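Local structure of Iron(3+)-hydroxamate-binding protein FhuD (Bacillus subtilis subsp. subtilis, 3G9Q) at residues Ala126-Lys131 with Gly260-Ile265; Phe28-Ile33 with Asp254-Glu259; Lys136-Lys141 with Phe264-Leu269; Val95-Asp100 with Lys109-Met114. The protein binds iron(3+)-hydroxamate complexes and passes them to the membrane-bound permease of the FhuCBGD ABC transporter, and is required for transport of ferrichrome and coprogen. One frame throughout, in Å; residues are numbered along the deposited sequence.

Three of the four contacts use helix 255-270, which meets helix 25-31 near its start (contact 2) and helix 118-143 further along (contacts 1 and 3). Contacts 1 and 3 share Phe-264 and Ile-265, their centres about 10 Å apart; contact 2 is centred about 12 Å from contact 1 and joined to it by the salt bridge Lys-131 to Glu-259. Contact 4, within the lobe of the parallel sheet, closes first along the chain, inside the long loop closed by contact 2, and touches it through Phe-28 and Phe-111; its centre is about 31 Å from that of contact 3. Helix 118-143, leading from lobe to lobe, packs with helix 255-270, consistent with the small lobe movements of this family.

Contact 1: residues Ala126-Lys131 with Gly260-Ile265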
loop_
_atom_site.group_PDB
_atom_site.type_symbol
_atom_site.label_atom_id
_atom_site.label_comp_id
_atom_site.label_asym_id
_atom_site.label_seq_id
_atom_site.Cartn_x
_atom_site.Cartn_y
_atom_site.Cartn_z
ATOM N N ALA A 126 -6.600 -7.493 15.420
ATOM C CA ALA A 126 -6.117 -7.477 16.788
ATOM C C ALA A 126 -4.592 -7.416 16.774
ATOM O O ALA A 126 -3.984 -6.681 17.556
ATOM C CB ALA A 126 -6.593 -8.741 17.525
ATOM N N LYS A 127 -3.985 -8.202 15.888
ATOM C CA LYS A 127 -2.534 -8.243 15.735
ATOM C C LYS A 127 -2.051 -6.903 15.188
ATOM O O LYS A 127 -1.031 -6.373 15.629
ATOM C CB LYS A 127 -2.150 -9.350 14.751
ATOM C CG LYS A 127 -0.660 -9.507 14.484
ATOM C CD LYS A 127 -0.428 -10.408 13.273
ATOM C CE LYS A 127 -1.132 -11.748 13.444
ATOM N NZ LYS A 127 -1.225 -12.537 12.186
ATOM N N TRP A 128 -2.791 -6.368 14.219
ATOM C CA TRP A 128 -2.455 -5.099 13.597
ATOM C C TRP A 128 -2.444 -3.965 14.596
ATOM O O TRP A 128 -1.471 -3.220 14.675
ATOM C CB TRP A 128 -3.447 -4.779 12.476
ATOM C CG TRP A 128 -3.245 -3.436 11.810
ATOM C CD1 TRP A 128 -4.115 -2.393 11.806
ATOM C CD2 TRP A 128 -2.099 -3.007 11.053
ATOM N NE1 TRP A 128 -3.586 -1.337 11.097
ATOM C CE2 TRP A 128 -2.349 -1.690 10.625
ATOM C CE3 TRP A 128 -0.883 -3.612 10.699
ATOM C CZ2 TRP A 128 -1.430 -0.964 9.856
ATOM C CZ3 TRP A 128 0.031 -2.890 9.938
ATOM C CH2 TRP A 128 -0.249 -1.583 9.527
ATOM N N ASP A 129 -3.520 -3.820 15.360
ATOM C CA ASP A 129 -3.592 -2.737 16.341
ATOM C C ASP A 129 -2.558 -2.843 17.445
ATOM O O ASP A 129 -2.177 -1.833 18.036
ATOM C CB ASP A 129 -4.996 -2.660 16.935
ATOM C CG ASP A 129 -6.001 -2.094 15.951
ATOM O OD1 ASP A 129 -7.193 -1.986 16.312
ATOM O OD2 ASP A 129 -5.591 -1.754 14.814
ATOM N N LYS A 130 -2.117 -4.069 17.716
ATOM C CA LYS A 130 -1.092 -4.307 18.726
ATOM C C LYS A 130 0.269 -3.856 18.167
ATOM O O LYS A 130 1.149 -3.405 18.910
ATOM C CB LYS A 130 -1.038 -5.793 19.102
ATOM C CG LYS A 130 -0.047 -6.120 20.223
ATOM C CD LYS A 130 -0.146 -7.579 20.680
ATOM C CE LYS A 130 0.846 -7.858 21.804
ATOM N NZ LYS A 130 2.217 -7.402 21.389
ATOM N N LYS A 131 0.423 -3.981 16.850
ATOM C CA LYS A 131 1.646 -3.561 16.198
ATOM C C LYS A 131 1.641 -2.052 16.027
ATOM O O LYS A 131 2.667 -1.389 16.216
ATOM C CB LYS A 131 1.811 -4.217 14.831
ATOM C CG LYS A 131 2.042 -5.714 14.873
ATOM C CD LYS A 131 2.999 -6.136 13.767
ATOM C CE LYS A 131 3.124 -7.639 13.698
ATOM N NZ LYS A 131 1.845 -8.256 13.268
ATOM N N GLY A 260 4.330 -5.125 6.149
ATOM C CA GLY A 260 5.673 -4.924 5.632
ATOM C C GLY A 260 6.081 -3.458 5.588
ATOM O O GLY A 260 7.234 -3.108 5.874
ATOM N N GLN A 261 5.131 -2.599 5.220
ATOM C CA GLN A 261 5.374 -1.156 5.153
ATOM C C GLN A 261 5.590 -0.548 6.535
ATOM O O GLN A 261 6.435 0.322 6.689
ATOM C CB GLN A 261 4.203 -0.436 4.473
ATOM C CG GLN A 261 3.904 -0.909 3.070
ATOM C CD GLN A 261 2.700 -0.214 2.473
ATOM O OE1 GLN A 261 2.366 -0.425 1.307
ATOM N NE2 GLN A 261 2.035 0.617 3.269
ATOM N N LEU A 262 4.829 -0.995 7.534
ATOM C CA LEU A 262 4.978 -0.452 8.879
ATOM C C LEU A 262 6.300 -0.866 9.470
ATOM O O LEU A 262 6.844 -0.153 10.300
ATOM C CB LEU A 262 3.849 -0.904 9.812
ATOM C CG LEU A 262 3.944 -0.399 11.270
ATOM C CD1 LEU A 262 4.065 1.116 11.326
ATOM C CD2 LEU A 262 2.714 -0.840 12.040
ATOM N N GLU A 263 6.816 -2.017 9.054
ATOM C CA GLU A 263 8.105 -2.485 9.562
ATOM C C GLU A 263 9.187 -1.567 8.981
ATOM O O GLU A 263 10.054 -1.064 9.700
ATOM C CB GLU A 263 8.343 -3.942 9.142
ATOM C CG GLU A 263 9.528 -4.641 9.823
ATOM C CD GLU A 263 9.832 -6.026 9.208
ATOM O OE1 GLU A 263 8.909 -6.882 9.150
ATOM O OE2 GLU A 263 10.996 -6.258 8.786
ATOM N N PHE A 264 9.117 -1.326 7.678
ATOM C CA PHE A 264 10.094 -0.463 7.041
ATOM C C PHE A 264 10.069 0.961 7.604
ATOM O O PHE A 264 11.125 1.563 7.800
ATOM C CB PHE A 264 9.864 -0.428 5.537
ATOM C CG PHE A 264 10.647 0.636 4.841
ATOM C CD1 PHE A 264 12.017 0.540 4.725
ATOM C CD2 PHE A 264 10.012 1.752 4.322
ATOM C CE1 PHE A 264 12.744 1.542 4.099
ATOM C CE2 PHE A 264 10.736 2.760 3.695
ATOM C CZ PHE A 264 12.104 2.649 3.586
ATOM N N ILE A 265 8.870 1.494 7.843
ATOM C CA ILE A 265 8.708 2.838 8.397
ATOM C C ILE A 265 9.408 2.911 9.771
ATOM O O ILE A 265 10.260 3.772 10.010
ATOM C CB ILE A 265 7.196 3.201 8.618
ATOM C CG1 ILE A 265 6.409 3.121 7.291
ATOM C CG2 ILE A 265 7.085 4.582 9.291
ATOM C CD1 ILE A 265 4.892 3.168 7.441
#
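Lys-131 and Leu-262 mark the closest backbone approach of two helical segments, with their CA atoms 8.6 Å apart, and the space between is filled by side chains. Leu-262 does most of this. Its CG stands anti to the backbone N (chi1 179°), which carries the CD2 methyl across to the six-membered ring of Trp-128. There CD2 lies 4.0 Å from Trp-128 CH2 and equally far from CZ3, meeting the indole obliquely. Behind the methyl, Leu-262 CB comes to 4.2 Å from Trp-128 CH2, so the leucine touches with its stem as well as its branch. The indole reaches this place because its own CG is likewise anti to N (chi1 176°), sending the benzo end outward from the helix. Lys-131 adds its carbonyl O, 4.2 Å from Leu-262 CD2, and its CB, 4.5 Å from the same methyl. The rest of the lysine turns away, and NZ forms a salt bridge with Glu-259, one turn back on the helix of Leu-262. The contact is helix-to-helix packing, mostly buried, between helix 118-143, which runs between the two lobes, and the C-terminal helix 255-270. Trp-128 also stacks on the ring of Trp-124, a turn earlier, and packs on Leu-258 and Glu-259; helix 169-175 closes in on both partners, with Asp-175 against Trp-128 and Ile-171 against Leu-262.

Contact 2: residues Phe28-Ile33 with Asp254-Glu259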
loop_
_atom_site.group_PDB
_atom_site.type_symbol
_atom_site.label_atom_id
_atom_site.label_comp_id
_atom_site.label_asym_id
_atom_site.label_seq_id
_atom_site.Cartn_x
_atom_site.Cartn_y
_atom_site.Cartn_z
ATOM N N PHE A 28 -7.144 -11.993 0.833
ATOM C CA PHE A 28 -7.584 -13.374 0.834
ATOM C C PHE A 28 -6.494 -14.237 1.463
ATOM O O PHE A 28 -6.786 -15.233 2.124
ATOM C CB PHE A 28 -7.904 -13.806 -0.607
ATOM C CG PHE A 28 -9.219 -13.257 -1.130
ATOM C CD1 PHE A 28 -10.362 -14.038 -1.132
ATOM C CD2 PHE A 28 -9.323 -11.941 -1.566
ATOM C CE1 PHE A 28 -11.587 -13.514 -1.554
ATOM C CE2 PHE A 28 -10.546 -11.416 -1.985
ATOM C CZ PHE A 28 -11.672 -12.203 -1.977
ATOM N N LYS A 29 -5.237 -13.845 1.276
ATOM C CA LYS A 29 -4.131 -14.589 1.863
ATOM C C LYS A 29 -4.285 -14.506 3.381
ATOM O O LYS A 29 -4.225 -15.521 4.074
ATOM C CB LYS A 29 -2.778 -14.003 1.421
ATOM C CG LYS A 29 -1.566 -14.808 1.865
ATOM C CD LYS A 29 -1.634 -16.223 1.365
ATOM C CE LYS A 29 -0.777 -17.113 2.241
ATOM N NZ LYS A 29 -1.089 -18.553 2.017
ATOM N N THR A 30 -4.504 -13.305 3.903
ATOM C CA THR A 30 -4.678 -13.163 5.346
ATOM C C THR A 30 -5.840 -14.039 5.839
ATOM O O THR A 30 -5.698 -14.773 6.817
ATOM C CB THR A 30 -4.943 -11.695 5.764
ATOM O OG1 THR A 30 -3.855 -10.876 5.326
ATOM C CG2 THR A 30 -5.046 -11.581 7.281
ATOM N N LEU A 31 -6.978 -13.975 5.154
ATOM C CA LEU A 31 -8.139 -14.766 5.541
ATOM C C LEU A 31 -7.900 -16.276 5.392
ATOM O O LEU A 31 -8.581 -17.090 6.025
ATOM C CB LEU A 31 -9.367 -14.334 4.720
ATOM C CG LEU A 31 -10.247 -13.143 5.141
ATOM C CD1 LEU A 31 -9.628 -12.346 6.241
ATOM C CD2 LEU A 31 -10.514 -12.289 3.912
ATOM N N GLY A 32 -6.930 -16.657 4.562
ATOM C CA GLY A 32 -6.635 -18.074 4.367
ATOM C C GLY A 32 -7.288 -18.716 3.154
ATOM O O GLY A 32 -7.117 -19.911 2.914
ATOM N N ILE A 33 -8.043 -17.929 2.391
ATOM C CA ILE A 33 -8.703 -18.443 1.196
ATOM C C ILE A 33 -7.660 -18.817 0.152
ATOM O O ILE A 33 -6.841 -18.000 -0.265
ATOM C CB ILE A 33 -9.683 -17.411 0.583
ATOM C CG1 ILE A 33 -10.983 -17.386 1.388
ATOM C CG2 ILE A 33 -9.984 -17.764 -0.872
ATOM C CD1 ILE A 33 -10.883 -16.699 2.746
ATOM N N ASP A 254 -2.898 -3.746 1.322
ATOM C CA ASP A 254 -3.580 -4.915 1.869
ATOM C C ASP A 254 -2.890 -5.240 3.201
ATOM O O ASP A 254 -1.797 -4.747 3.467
ATOM C CB ASP A 254 -3.453 -6.089 0.902
ATOM C CG ASP A 254 -2.010 -6.355 0.512
ATOM O OD1 ASP A 254 -1.444 -5.548 -0.263
ATOM O OD2 ASP A 254 -1.442 -7.357 0.999
ATOM N N PRO A 255 -3.510 -6.085 4.043
ATOM C CA PRO A 255 -2.990 -6.489 5.363
ATOM C C PRO A 255 -1.518 -6.924 5.406
ATOM O O PRO A 255 -0.783 -6.598 6.351
ATOM C CB PRO A 255 -3.933 -7.614 5.777
ATOM C CG PRO A 255 -5.230 -7.210 5.142
ATOM C CD PRO A 255 -4.789 -6.760 3.757
ATOM N N ILE A 256 -1.086 -7.674 4.397
ATOM C CA ILE A 256 0.303 -8.121 4.344
ATOM C C ILE A 256 1.256 -6.976 3.995
ATOM O O ILE A 256 2.313 -6.837 4.609
ATOM C CB ILE A 256 0.513 -9.201 3.290
ATOM C CG1 ILE A 256 -0.411 -10.377 3.571
ATOM C CG2 ILE A 256 1.996 -9.595 3.262
ATOM C CD1 ILE A 256 -0.518 -11.393 2.439
ATOM N N SER A 257 0.891 -6.186 2.987
ATOM C CA SER A 257 1.715 -5.071 2.551
ATOM C C SER A 257 1.822 -4.013 3.644
ATOM O O SER A 257 2.889 -3.419 3.853
ATOM C CB SER A 257 1.139 -4.430 1.289
ATOM O OG SER A 257 1.306 -5.261 0.157
ATOM N N LEU A 258 0.705 -3.776 4.329
ATOM C CA LEU A 258 0.659 -2.803 5.409
ATOM C C LEU A 258 1.632 -3.226 6.504
ATOM O O LEU A 258 2.353 -2.393 7.061
ATOM C CB LEU A 258 -0.768 -2.684 5.969
ATOM C CG LEU A 258 -1.814 -1.992 5.080
ATOM C CD1 LEU A 258 -3.165 -1.967 5.779
ATOM C CD2 LEU A 258 -1.352 -0.576 4.754
ATOM N N GLU A 259 1.662 -4.520 6.815
ATOM C CA GLU A 259 2.581 -5.012 7.832
ATOM C C GLU A 259 4.020 -4.775 7.394
ATOM O O GLU A 259 4.832 -4.274 8.172
ATOM C CB GLU A 259 2.352 -6.502 8.101
ATOM C CG GLU A 259 1.320 -6.767 9.195
ATOM C CD GLU A 259 1.199 -8.241 9.561
ATOM O OE1 GLU A 259 0.505 -8.997 8.840
ATOM O OE2 GLU A 259 1.815 -8.635 10.568
#
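Thr-30 OG1 lies 3.3 Å from Pro-255 CB and 3.9 Å from Pro-255 CG. Of the planar groups, the Phe-28 ring has Ile-33 CB at its edge, in plane, and meets the ring of Phe-111 with the planes at about 45°. Within the segment 254-259, Ser-257 bonds to both oxygens of the Asp-254 carboxylate: the hydroxyl OG donates to Asp-254 OD1 on the syn side (2.8 Å), while Ser-257 N reaches Asp-254 OD2 from above the carboxylate plane, with an N-H...O angle of 158°. Asp-254 is thus the N-cap of helix 255-270, its acid placed where the first turn offers its N-H groups, and the same serine hydroxyl is also hydrogen-bonded to Asn-45. Helix 25-31 ends in turn in a Schellman motif: Gly-32 has positive phi, its N bonds to Lys-29 O, the outer bond from Ile-33 N to Phe-28 O is weak, and the Phe-28 to Ile-33 packing is the apolar contact that spans such an ending. So the end of one helix faces the start of another. Between them, the CD1 methyl of Ile-256 lies 3.6 Å from both CB and CG of Lys-29, touching the lysine near its base; the chain then bends at chi2 (57°) and turns from the contact. Thr-30 and Ile-256 pass one another head to tail, Thr-30 OG1 lying 3.9 Å from Ile-256 CG1. The threonine hydroxyl, beside its own backbone N, is hydrogen-bonded to Gly-26 O.

Contact 3: residues Lys136-Lys141 with Phe264-Leu269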
loop_
_atom_site.group_PDB
_atom_site.type_symbol
_atom_site.label_atom_id
_atom_site.label_comp_id
_atom_site.label_asym_id
_atom_site.label_seq_id
_atom_site.Cartn_x
_atom_site.Cartn_y
_atom_site.Cartn_z
ATOM N N LYS A 136 3.855 3.067 17.383
ATOM C CA LYS A 136 3.490 4.459 17.622
ATOM C C LYS A 136 4.281 5.004 18.801
ATOM O O LYS A 136 4.879 6.073 18.709
ATOM C CB LYS A 136 1.999 4.574 17.915
ATOM C CG LYS A 136 1.473 5.975 18.022
ATOM C CD LYS A 136 -0.046 5.932 18.197
ATOM C CE LYS A 136 -0.678 7.292 17.921
ATOM N NZ LYS A 136 0.099 8.349 18.610
ATOM N N THR A 137 4.300 4.255 19.898
ATOM C CA THR A 137 5.012 4.665 21.108
ATOM C C THR A 137 6.529 4.568 20.955
ATOM O O THR A 137 7.270 5.378 21.508
ATOM C CB THR A 137 4.568 3.809 22.323
ATOM O OG1 THR A 137 3.138 3.849 22.445
ATOM C CG2 THR A 137 5.183 4.346 23.609
ATOM N N LYS A 138 6.987 3.579 20.197
ATOM C CA LYS A 138 8.419 3.394 19.971
ATOM C C LYS A 138 8.993 4.529 19.122
ATOM O O LYS A 138 10.104 4.994 19.367
ATOM C CB LYS A 138 8.659 2.055 19.283
ATOM C CG LYS A 138 10.055 1.517 19.460
ATOM C CD LYS A 138 10.839 1.643 18.177
ATOM C CE LYS A 138 11.771 0.446 17.984
ATOM N NZ LYS A 138 11.018 -0.815 17.752
ATOM N N ILE A 139 8.210 4.969 18.136
ATOM C CA ILE A 139 8.596 6.044 17.226
ATOM C C ILE A 139 8.505 7.414 17.915
ATOM O O ILE A 139 9.478 8.151 17.907
ATOM C CB ILE A 139 7.698 6.058 15.926
ATOM C CG1 ILE A 139 7.606 4.665 15.299
ATOM C CG2 ILE A 139 8.291 6.985 14.868
ATOM C CD1 ILE A 139 8.938 3.962 14.916
ATOM N N LYS A 140 7.357 7.765 18.502
ATOM C CA LYS A 140 7.215 9.076 19.170
ATOM C C LYS A 140 8.367 9.312 20.149
ATOM O O LYS A 140 8.756 10.448 20.408
ATOM C CB LYS A 140 5.879 9.185 19.935
ATOM C CG LYS A 140 4.608 9.114 19.063
ATOM C CD LYS A 140 4.283 10.413 18.328
ATOM C CE LYS A 140 3.404 11.333 19.167
ATOM N NZ LYS A 140 4.018 11.689 20.476
ATOM N N LYS A 141 8.913 8.228 20.685
ATOM C CA LYS A 141 10.018 8.325 21.617
ATOM C C LYS A 141 11.300 8.722 20.877
ATOM O O LYS A 141 12.060 9.567 21.345
ATOM C CB LYS A 141 10.183 6.985 22.330
ATOM C CG LYS A 141 11.078 7.014 23.553
ATOM C CD LYS A 141 11.195 5.621 24.161
ATOM C CE LYS A 141 11.789 4.625 23.155
ATOM N NZ LYS A 141 12.002 3.259 23.731
ATOM N N PHE A 264 9.117 -1.326 7.678
ATOM C CA PHE A 264 10.094 -0.463 7.041
ATOM C C PHE A 264 10.069 0.961 7.604
ATOM O O PHE A 264 11.125 1.563 7.800
ATOM C CB PHE A 264 9.864 -0.428 5.537
ATOM C CG PHE A 264 10.647 0.636 4.841
ATOM C CD1 PHE A 264 12.017 0.540 4.725
ATOM C CD2 PHE A 264 10.012 1.752 4.322
ATOM C CE1 PHE A 264 12.744 1.542 4.099
ATOM C CE2 PHE A 264 10.736 2.760 3.695
ATOM C CZ PHE A 264 12.104 2.649 3.586
ATOM N N ILE A 265 8.870 1.494 7.843
ATOM C CA ILE A 265 8.708 2.838 8.397
ATOM C C ILE A 265 9.408 2.911 9.771
ATOM O O ILE A 265 10.260 3.772 10.010
ATOM C CB ILE A 265 7.196 3.201 8.618
ATOM C CG1 ILE A 265 6.409 3.121 7.291
ATOM C CG2 ILE A 265 7.085 4.582 9.291
ATOM C CD1 ILE A 265 4.892 3.168 7.441
ATOM N N THR A 266 9.033 1.986 10.657
ATOM C CA THR A 266 9.562 1.903 12.013
ATOM C C THR A 266 11.070 1.694 12.061
ATOM O O THR A 266 11.782 2.448 12.729
ATOM C CB THR A 266 8.873 0.771 12.786
ATOM O OG1 THR A 266 7.449 0.933 12.696
ATOM C CG2 THR A 266 9.303 0.794 14.247
ATOM N N GLU A 267 11.560 0.675 11.359
ATOM C CA GLU A 267 12.990 0.418 11.337
ATOM C C GLU A 267 13.759 1.666 10.901
ATOM O O GLU A 267 14.717 2.060 11.561
ATOM C CB GLU A 267 13.322 -0.750 10.402
ATOM C CG GLU A 267 14.824 -0.967 10.201
ATOM C CD GLU A 267 15.577 -1.286 11.499
ATOM O OE1 GLU A 267 16.822 -1.168 11.501
ATOM O OE2 GLU A 267 14.944 -1.665 12.513
ATOM N N SER A 268 13.333 2.286 9.797
ATOM C CA SER A 268 13.987 3.487 9.265
ATOM C C SER A 268 14.067 4.594 10.296
ATOM O O SER A 268 15.123 5.189 10.490
ATOM C CB SER A 268 13.219 4.040 8.061
ATOM O OG SER A 268 12.987 3.067 7.067
ATOM N N LEU A 269 12.932 4.875 10.937
ATOM C CA LEU A 269 12.840 5.933 11.936
ATOM C C LEU A 269 13.450 5.655 13.297
ATOM O O LEU A 269 13.459 6.543 14.140
ATOM C CB LEU A 269 11.388 6.348 12.141
ATOM C CG LEU A 269 10.715 6.992 10.939
ATOM C CD1 LEU A 269 9.423 7.644 11.413
ATOM C CD2 LEU A 269 11.627 8.044 10.317
#
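Ile-139 points its CB at the opposing helix and divides there into two branches that meet different residues. The CG2 methyl goes to Leu-269, lying 3.7 Å from CD1 and 4.2 Å from CB, and the two side chains cross at about a right angle. The other branch leaves through CG1, which stands beside the backbone N (chi1 -49°), and a second turn (chi2 -57°) brings its CD1 over Thr-266, at 3.3 Å from CG2 and 3.6 Å from CA. The segments 136-141 and 264-269, on helices 118-143 and 255-270, run nearly parallel, at 28° with axes 10.0 Å apart, towards the end of the long helix that leads between the two lobes of this binding-protein fold. Thr-266 offers its methyl to the isoleucine, while its OG1 is occupied by Leu-262 O, one turn earlier. An alanine in place of Ile-139 would take away both branches and is likely to leave a gap beside Thr-266 CG2 and Leu-269 CD1, with Leu-178 remaining as a neighbour of the leucine. At the margin, Lys-138 brings NZ to 4.2 Å from Thr-266 CG2. Glu-267 OE2 lies 6.6 Å from Lys-138 NZ, too far for a salt bridge.

Contact 4: residues Val95-Asp100 with Lys109-Met114; sequences VAVKYD and KEFAKM
Val-95 and Val-97, two residues apart on one strand, face helix 109-114 with the same branch, and the contact is chiefly apolar. Val-97 CG1 lies beside its backbone N (chi1 -79°) and touches the far end of the Phe-111 ring, 4.0 Å from CE2 and 4.1 Å from CZ, crossing the phenylalanine at about a right angle and meeting the ring obliquely. Val-95 CG1 meets the selenium of Met-114, modelled as selenomethionine, at 4.1 Å; the two side chains run past each other in opposite directions. A mixed polar-apolar touch comes third: Glu-110, extended beyond CG, reaches toward the strand and brings OE1 to 4.1 Å from Val-97 CG1. Hydrogen bonds do not cross this contact; the strand spends its own on Ile-75 and Val-77 of strand 74-78. Strand and helix run nearly antiparallel, at 169° with axes 12.4 Å apart, so helix 106-115 folds back over strand 94-97, an edge strand of the four-stranded parallel sheet. Phe-111 also meets Tyr-24 edge-to-face. With only methyls, an aromatic ring and a selenium atom as the main partners, cohesion here rests on apolar packing and shape, and no polar bond between the segments fixes their register.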
loop_
_atom_site.group_PDB
_atom_site.type_symbol
_atom_site.label_atom_id
_atom_site.label_comp_id
_atom_site.label_asym_id
_atom_site.label_seq_id
_atom_site.Cartn_x
_atom_site.Cartn_y
_atom_site.Cartn_z
ATOM N N VAL A 95 -17.383 -11.530 -8.382
ATOM C CA VAL A 95 -17.702 -10.369 -7.578
ATOM C C VAL A 95 -16.975 -9.146 -8.077
ATOM O O VAL A 95 -15.773 -9.181 -8.345
ATOM C CB VAL A 95 -17.326 -10.585 -6.116
ATOM C CG1 VAL A 95 -18.153 -11.711 -5.539
ATOM C CG2 VAL A 95 -15.840 -10.892 -6.005
ATOM N N ALA A 96 -17.724 -8.065 -8.217
ATOM C CA ALA A 96 -17.147 -6.812 -8.655
ATOM C C ALA A 96 -16.952 -5.950 -7.413
ATOM O O ALA A 96 -17.811 -5.884 -6.527
ATOM C CB ALA A 96 -18.065 -6.126 -9.650
ATOM N N VAL A 97 -15.799 -5.304 -7.357
ATOM C CA VAL A 97 -15.453 -4.460 -6.234
ATOM C C VAL A 97 -15.038 -3.072 -6.694
ATOM O O VAL A 97 -13.959 -2.885 -7.261
ATOM C CB VAL A 97 -14.317 -5.100 -5.400
ATOM C CG1 VAL A 97 -14.888 -6.196 -4.511
ATOM C CG2 VAL A 97 -13.263 -5.697 -6.328
ATOM N N LYS A 98 -15.920 -2.105 -6.459
ATOM C CA LYS A 98 -15.656 -0.723 -6.824
ATOM C C LYS A 98 -14.405 -0.303 -6.058
ATOM O O LYS A 98 -14.379 -0.345 -4.828
ATOM C CB LYS A 98 -16.845 0.161 -6.435
ATOM C CG LYS A 98 -18.202 -0.380 -6.887
ATOM C CD LYS A 98 -19.307 0.668 -6.772
ATOM C CE LYS A 98 -19.246 1.682 -7.914
ATOM N NZ LYS A 98 -17.932 2.387 -8.016
ATOM N N TYR A 99 -13.369 0.088 -6.791
ATOM C CA TYR A 99 -12.114 0.496 -6.175
ATOM C C TYR A 99 -12.212 1.715 -5.254
ATOM O O TYR A 99 -12.853 2.719 -5.583
ATOM C CB TYR A 99 -11.070 0.763 -7.255
ATOM C CG TYR A 99 -9.807 1.382 -6.706
ATOM C CD1 TYR A 99 -9.650 2.773 -6.640
ATOM C CD2 TYR A 99 -8.764 0.577 -6.247
ATOM C CE1 TYR A 99 -8.477 3.341 -6.135
ATOM C CE2 TYR A 99 -7.593 1.133 -5.742
ATOM C CZ TYR A 99 -7.455 2.510 -5.694
ATOM O OH TYR A 99 -6.278 3.051 -5.246
ATOM N N ASP A 100 -11.550 1.615 -4.104
ATOM C CA ASP A 100 -11.520 2.684 -3.107
ATOM C C ASP A 100 -12.905 3.000 -2.540
ATOM O O ASP A 100 -13.130 4.067 -1.967
ATOM C CB ASP A 100 -10.880 3.953 -3.704
ATOM C CG ASP A 100 -9.846 4.588 -2.774
ATOM O OD1 ASP A 100 -10.245 5.261 -1.794
ATOM O OD2 ASP A 100 -8.631 4.405 -3.027
ATOM N N LYS A 109 -13.131 -6.694 6.186
ATOM C CA LYS A 109 -14.278 -7.235 6.877
ATOM C C LYS A 109 -15.367 -7.540 5.861
ATOM O O LYS A 109 -16.266 -8.320 6.133
ATOM C CB LYS A 109 -14.755 -6.246 7.953
ATOM C CG LYS A 109 -13.656 -5.848 8.936
ATOM C CD LYS A 109 -14.109 -5.882 10.396
ATOM C CE LYS A 109 -15.078 -4.761 10.740
ATOM N NZ LYS A 109 -15.578 -4.886 12.148
ATOM N N GLU A 110 -15.288 -6.927 4.687
ATOM C CA GLU A 110 -16.277 -7.191 3.643
ATOM C C GLU A 110 -15.976 -8.573 3.081
ATOM O O GLU A 110 -16.875 -9.392 2.915
ATOM C CB GLU A 110 -16.172 -6.158 2.519
ATOM C CG GLU A 110 -17.223 -6.297 1.419
ATOM C CD GLU A 110 -16.916 -5.438 0.186
ATOM O OE1 GLU A 110 -15.969 -5.778 -0.561
ATOM O OE2 GLU A 110 -17.620 -4.425 -0.036
ATOM N N PHE A 111 -14.699 -8.821 2.798
ATOM C CA PHE A 111 -14.248 -10.097 2.251
ATOM C C PHE A 111 -14.376 -11.216 3.272
ATOM O O PHE A 111 -14.681 -12.345 2.911
ATOM C CB PHE A 111 -12.787 -9.999 1.798
ATOM C CG PHE A 111 -12.581 -9.206 0.529
ATOM C CD1 PHE A 111 -11.419 -8.471 0.347
ATOM C CD2 PHE A 111 -13.528 -9.217 -0.492
ATOM C CE1 PHE A 111 -11.205 -7.762 -0.827
ATOM C CE2 PHE A 111 -13.316 -8.509 -1.672
ATOM C CZ PHE A 111 -12.157 -7.785 -1.835
ATOM N N ALA A 112 -14.132 -10.901 4.541
ATOM C CA ALA A 112 -14.226 -11.896 5.603
ATOM C C ALA A 112 -15.663 -12.391 5.720
ATOM O O ALA A 112 -15.911 -13.590 5.832
ATOM C CB ALA A 112 -13.760 -11.297 6.924
ATOM N N LYS A 113 -16.603 -11.456 5.680
ATOM C CA LYS A 113 -18.024 -11.766 5.776
ATOM C C LYS A 113 -18.470 -12.529 4.542
ATOM O O LYS A 113 -19.238 -13.488 4.629
ATOM C CB LYS A 113 -18.821 -10.463 5.912
ATOM C CG LYS A 113 -20.295 -10.614 6.247
ATOM C CD LYS A 113 -21.138 -10.845 5.004
ATOM C CE LYS A 113 -22.624 -10.843 5.347
ATOM N NZ LYS A 113 -23.005 -11.934 6.306
HETATM N N MSE A 114 -17.978 -12.093 3.391
HETATM C CA MSE A 114 -18.294 -12.718 2.114
HETATM C C MSE A 114 -17.827 -14.168 2.031
HETATM O O MSE A 114 -18.480 -14.998 1.400
HETATM C CB MSE A 114 -17.646 -11.923 0.978
HETATM C CG MSE A 114 -17.743 -12.573 -0.401
HETATM SE SE MSE A 114 -16.626 -11.667 -1.720
HETATM C CE MSE A 114 -17.547 -9.942 -1.759
#